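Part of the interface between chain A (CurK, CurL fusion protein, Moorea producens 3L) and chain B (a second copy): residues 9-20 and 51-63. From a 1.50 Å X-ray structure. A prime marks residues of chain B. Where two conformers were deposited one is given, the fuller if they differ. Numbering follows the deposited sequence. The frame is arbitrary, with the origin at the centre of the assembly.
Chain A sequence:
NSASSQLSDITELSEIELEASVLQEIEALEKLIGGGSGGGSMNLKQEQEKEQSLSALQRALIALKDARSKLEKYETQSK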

# COMPACT_ATOMS: atom_id res chain seq x y z
N ASP A 9 2.66 -11.43 13.67
CA ASP A 9 1.55 -10.49 13.35
C ASP A 9 2.16 -9.18 12.86
O ASP A 9 3.30 -8.85 13.19
CB ASP A 9 0.65 -10.24 14.57
CG ASP A 9 0.30 -11.52 15.32
OD1 ASP A 9 1.23 -12.25 15.71
OD2 ASP A 9 -0.91 -11.79 15.53
N ILE A 10 1.41 -8.43 12.06
CA ILE A 10 1.94 -7.19 11.48
C ILE A 10 2.39 -6.20 12.55
O ILE A 10 3.36 -5.45 12.33
CB ILE A 10 0.92 -6.52 10.54
CG1 ILE A 10 1.60 -5.39 9.76
CG2 ILE A 10 -0.28 -6.00 11.33
CD1 ILE A 10 0.79 -4.84 8.63
N THR A 11 1.74 -6.19 13.70
CA THR A 11 2.15 -5.26 14.75
C THR A 11 3.44 -5.67 15.43
O THR A 11 4.03 -4.88 16.16
CB THR A 11 1.05 -5.03 15.81
OG1 THR A 11 0.74 -6.26 16.46
CG2 THR A 11 -0.18 -4.44 15.18
N GLU A 12 3.90 -6.89 15.17
CA GLU A 12 5.18 -7.34 15.71
C GLU A 12 6.36 -6.74 14.95
O GLU A 12 7.48 -6.76 15.43
CB GLU A 12 5.30 -8.88 15.66
CG GLU A 12 4.23 -9.63 16.45
CD GLU A 12 4.64 -9.92 17.87
OE1 GLU A 12 5.13 -8.99 18.55
OE2 GLU A 12 4.46 -11.08 18.33
N LEU A 13 6.12 -6.23 13.74
CA LEU A 13 7.22 -5.68 12.92
C LEU A 13 7.69 -4.34 13.48
O LEU A 13 6.87 -3.46 13.78
CB LEU A 13 6.79 -5.49 11.46
CG LEU A 13 6.37 -6.69 10.61
CD1 LEU A 13 5.96 -6.26 9.21
CD2 LEU A 13 7.50 -7.70 10.55
N SER A 14 9.01 -4.15 13.55
CA SER A 14 9.57 -2.85 13.86
C SER A 14 9.27 -1.86 12.72
O SER A 14 8.92 -2.28 11.62
CB SER A 14 11.10 -2.94 14.06
OG SER A 14 11.76 -3.14 12.80
N GLU A 15 9.48 -0.57 12.96
CA GLU A 15 9.25 0.39 11.91
C GLU A 15 10.12 0.12 10.68
O GLU A 15 9.65 0.20 9.54
CB GLU A 15 9.47 1.81 12.38
CG GLU A 15 8.76 2.79 11.49
CD GLU A 15 7.21 2.82 11.76
OE1 GLU A 15 6.73 2.28 12.78
OE2 GLU A 15 6.47 3.29 10.91
N ILE A 16 11.39 -0.24 10.89
CA ILE A 16 12.28 -0.57 9.79
C ILE A 16 11.79 -1.80 9.04
O ILE A 16 11.80 -1.83 7.80
CB ILE A 16 13.73 -0.70 10.26
CG1 ILE A 16 14.29 0.68 10.61
CG2 ILE A 16 14.58 -1.31 9.17
CD1 ILE A 16 15.59 0.64 11.40
N GLU A 17 11.40 -2.84 9.77
CA GLU A 17 10.88 -4.03 9.11
C GLU A 17 9.62 -3.72 8.31
O GLU A 17 9.44 -4.27 7.21
CB GLU A 17 10.64 -5.17 10.12
CG GLU A 17 11.89 -5.65 10.83
CD GLU A 17 11.62 -6.51 12.05
OE1 GLU A 17 10.44 -6.60 12.51
OE2 GLU A 17 12.58 -7.13 12.56
N LEU A 18 8.75 -2.87 8.85
CA LEU A 18 7.54 -2.46 8.14
C LEU A 18 7.91 -1.73 6.84
O LEU A 18 7.39 -2.03 5.77
CB LEU A 18 6.70 -1.58 9.04
CG LEU A 18 5.44 -1.00 8.50
CD1 LEU A 18 4.47 -2.10 8.07
CD2 LEU A 18 4.82 -0.17 9.60
N GLU A 19 8.79 -0.74 6.93
CA GLU A 19 9.21 -0.04 5.72
C GLU A 19 9.84 -0.96 4.68
O GLU A 19 9.54 -0.88 3.50
CB GLU A 19 10.16 1.11 6.06
CG GLU A 19 9.51 2.22 6.88
CD GLU A 19 10.45 3.34 7.22
OE1 GLU A 19 11.55 3.41 6.61
OE2 GLU A 19 10.12 4.15 8.12
N ALA A 20 10.71 -1.85 5.12
CA ALA A 20 11.37 -2.78 4.23
C ALA A 20 10.32 -3.66 3.55
O ALA A 20 10.40 -3.92 2.37
CB ALA A 20 12.38 -3.62 4.98
N GLU B 51 -4.49 -6.36 21.68
CA GLU B 51 -5.25 -5.55 20.73
C GLU B 51 -4.43 -4.30 20.42
O GLU B 51 -3.88 -3.70 21.34
CB GLU B 51 -6.60 -5.16 21.35
CG GLU B 51 -7.55 -4.44 20.40
CD GLU B 51 -8.84 -3.99 21.08
OE1 GLU B 51 -9.13 -4.43 22.21
OE2 GLU B 51 -9.57 -3.20 20.45
N GLN B 52 -4.33 -3.94 19.15
CA GLN B 52 -3.60 -2.73 18.74
C GLN B 52 -4.17 -2.17 17.44
O GLN B 52 -4.15 -2.86 16.43
CB GLN B 52 -2.10 -3.03 18.56
CG GLN B 52 -1.28 -1.79 18.19
CD GLN B 52 0.23 -2.01 18.23
OE1 GLN B 52 0.74 -2.76 19.07
NE2 GLN B 52 0.94 -1.34 17.34
N SER B 53 -4.59 -0.91 17.45
CA SER B 53 -5.09 -0.23 16.26
C SER B 53 -3.94 -0.01 15.28
O SER B 53 -2.87 0.41 15.67
CB SER B 53 -5.66 1.13 16.60
OG SER B 53 -6.89 0.97 17.27
N LEU B 54 -4.20 -0.26 14.01
CA LEU B 54 -3.15 -0.22 12.98
C LEU B 54 -2.90 1.19 12.50
O LEU B 54 -3.84 2.01 12.38
CB LEU B 54 -3.52 -1.05 11.77
CG LEU B 54 -3.77 -2.52 12.02
CD1 LEU B 54 -4.05 -3.23 10.70
CD2 LEU B 54 -2.59 -3.13 12.74
N SER B 55 -1.65 1.48 12.19
CA SER B 55 -1.32 2.74 11.55
C SER B 55 -1.55 2.67 10.04
O SER B 55 -1.71 1.58 9.47
CB SER B 55 0.15 3.04 11.80
OG SER B 55 0.99 2.11 11.13
N ALA B 56 -1.57 3.83 9.37
CA ALA B 56 -1.72 3.86 7.92
C ALA B 56 -0.67 3.01 7.20
O ALA B 56 -0.98 2.33 6.23
CB ALA B 56 -1.68 5.29 7.40
N LEU B 57 0.58 3.04 7.66
CA LEU B 57 1.62 2.29 6.99
C LEU B 57 1.39 0.78 7.15
O LEU B 57 1.64 0.01 6.25
CB LEU B 57 3.02 2.70 7.49
CG LEU B 57 4.20 2.11 6.70
CD1 LEU B 57 4.17 2.48 5.24
CD2 LEU B 57 5.50 2.59 7.40
N GLN B 58 0.94 0.37 8.32
CA GLN B 58 0.59 -1.05 8.55
C GLN B 58 -0.54 -1.46 7.64
O GLN B 58 -0.51 -2.54 7.02
CB GLN B 58 0.22 -1.29 10.01
CG GLN B 58 1.45 -1.31 10.93
CD GLN B 58 1.09 -1.29 12.40
OE1 GLN B 58 0.11 -0.71 12.83
NE2 GLN B 58 2.00 -1.85 13.21
N ARG B 59 -1.60 -0.63 7.59
CA ARG B 59 -2.69 -0.94 6.68
C ARG B 59 -2.24 -0.96 5.21
O ARG B 59 -2.73 -1.76 4.41
CB ARG B 59 -3.87 0.01 6.86
CG ARG B 59 -4.56 -0.08 8.19
CD ARG B 59 -5.94 0.53 8.05
NE ARG B 59 -6.73 0.56 9.27
CZ ARG B 59 -7.49 -0.43 9.71
NH1 ARG B 59 -7.52 -1.60 9.08
NH2 ARG B 59 -8.24 -0.24 10.79
N ALA B 60 -1.30 -0.09 4.87
CA ALA B 60 -0.76 -0.05 3.50
C ALA B 60 -0.08 -1.34 3.17
O ALA B 60 -0.24 -1.82 2.05
CB ALA B 60 0.17 1.10 3.29
N LEU B 61 0.70 -1.91 4.08
CA LEU B 61 1.36 -3.19 3.80
C LEU B 61 0.32 -4.26 3.49
O LEU B 61 0.47 -5.03 2.55
CB LEU B 61 2.25 -3.60 4.98
CG LEU B 61 2.95 -4.94 4.81
CD1 LEU B 61 3.76 -4.98 3.53
CD2 LEU B 61 3.79 -5.24 6.05
N ILE B 62 -0.71 -4.33 4.33
CA ILE B 62 -1.76 -5.36 4.12
C ILE B 62 -2.43 -5.15 2.74
O ILE B 62 -2.62 -6.12 1.99
CB ILE B 62 -2.79 -5.30 5.26
CG1 ILE B 62 -2.13 -5.77 6.56
CG2 ILE B 62 -4.01 -6.13 4.95
CD1 ILE B 62 -2.92 -5.46 7.80
N ALA B 63 -2.74 -3.91 2.41
CA ALA B 63 -3.44 -3.61 1.17
C ALA B 63 -2.56 -3.89 -0.04
O ALA B 63 -3.07 -4.39 -1.07
CB ALA B 63 -3.86 -2.15 1.17
O HOH W 1 4.38 -2.99 12.28
O HOH W 2 3.41 -1.84 15.95

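The contact is mainly apolar. No direct hydrogen bond joins the two stretches, and together they bury 552 Å² of surface. Helix 15-20 and helix 56-63 of chain B run in roughly the same direction, at 36° to each other. Their axes come no closer than 10.2 Å, so side chains fill the space between them.

Leu18 is the main apolar contact of the chain A helix. Its CA-to-CB bond points toward chain B. Leu18 CD2 lies 3.6 Å from Leu57′ CD2, and Leu18 CD1 lies 3.8 Å from Leu61′ CD2. Leu57′ and Leu61′ are one helical turn apart, so both can face the same leucine. Leu61′ CD2 is also 4.0 Å from Leu13 CD1 and 4.0 Å from Ile10 CD1. One methyl group thus meets three residues of chain A.

Ile10 has the largest covered area in either stretch, 90 Å². Its side chain is extended, with chi1 and chi2 both t. Ile10 CD1 packs 3.7 Å from Ile62′ CG1, and Ile10 CG2 lies 3.9 Å from Leu54′ CD2. Ile10 CD1 also comes within 3.1 Å of Gln58′ O, a tight carbon-to-oxygen approach. That carbonyl accepts from Ile62′ N within its own helix. Thr11 adds its methyl group, with Thr11 CG2 3.7 Å from Leu54′ CD2.

The aliphatic parts of polar residues also pack here. Leu18 CD2 is 3.8 Å from Gln58′ CG, and Glu19 CG is 4.1 Å from Leu57′ CD2. Glu19 makes this contact although its CA-to-CB bond points away from chain B.

Two waters supply polar links between the chains. Water 1 donates to Ile10 O at 2.7 Å and to Leu13 O at 2.9 Å, and accepts from Gln58′ NE2 at 2.8 Å. Water 2 donates to Thr11 O at 3.1 Å and accepts from Gln52′ NE2 at 2.9 Å. The bond from Gln58′ NE2 to water 2, at 3.1 Å, is weak. Gln58′ NE2 therefore serves both waters, which carry its link to chain A backbone carbonyls.

Ser14 and Ser55′ cap their helices. Ser14 OG accepts from Glu17 N at 3.1 Å, and Ser55′ OG accepts from Gln58′ N at 3.3 Å, a weak bond. Each pair also has a return bond: Glu17 OE1 accepts from Ser14 N at 3.0 Å, and Gln58′ OE1 accepts from Ser55′ N at 2.9 Å. The Gln58′ amide is thus used at both ends: OE1 accepts from the backbone N of Ser55′, while NE2 donates to the two waters.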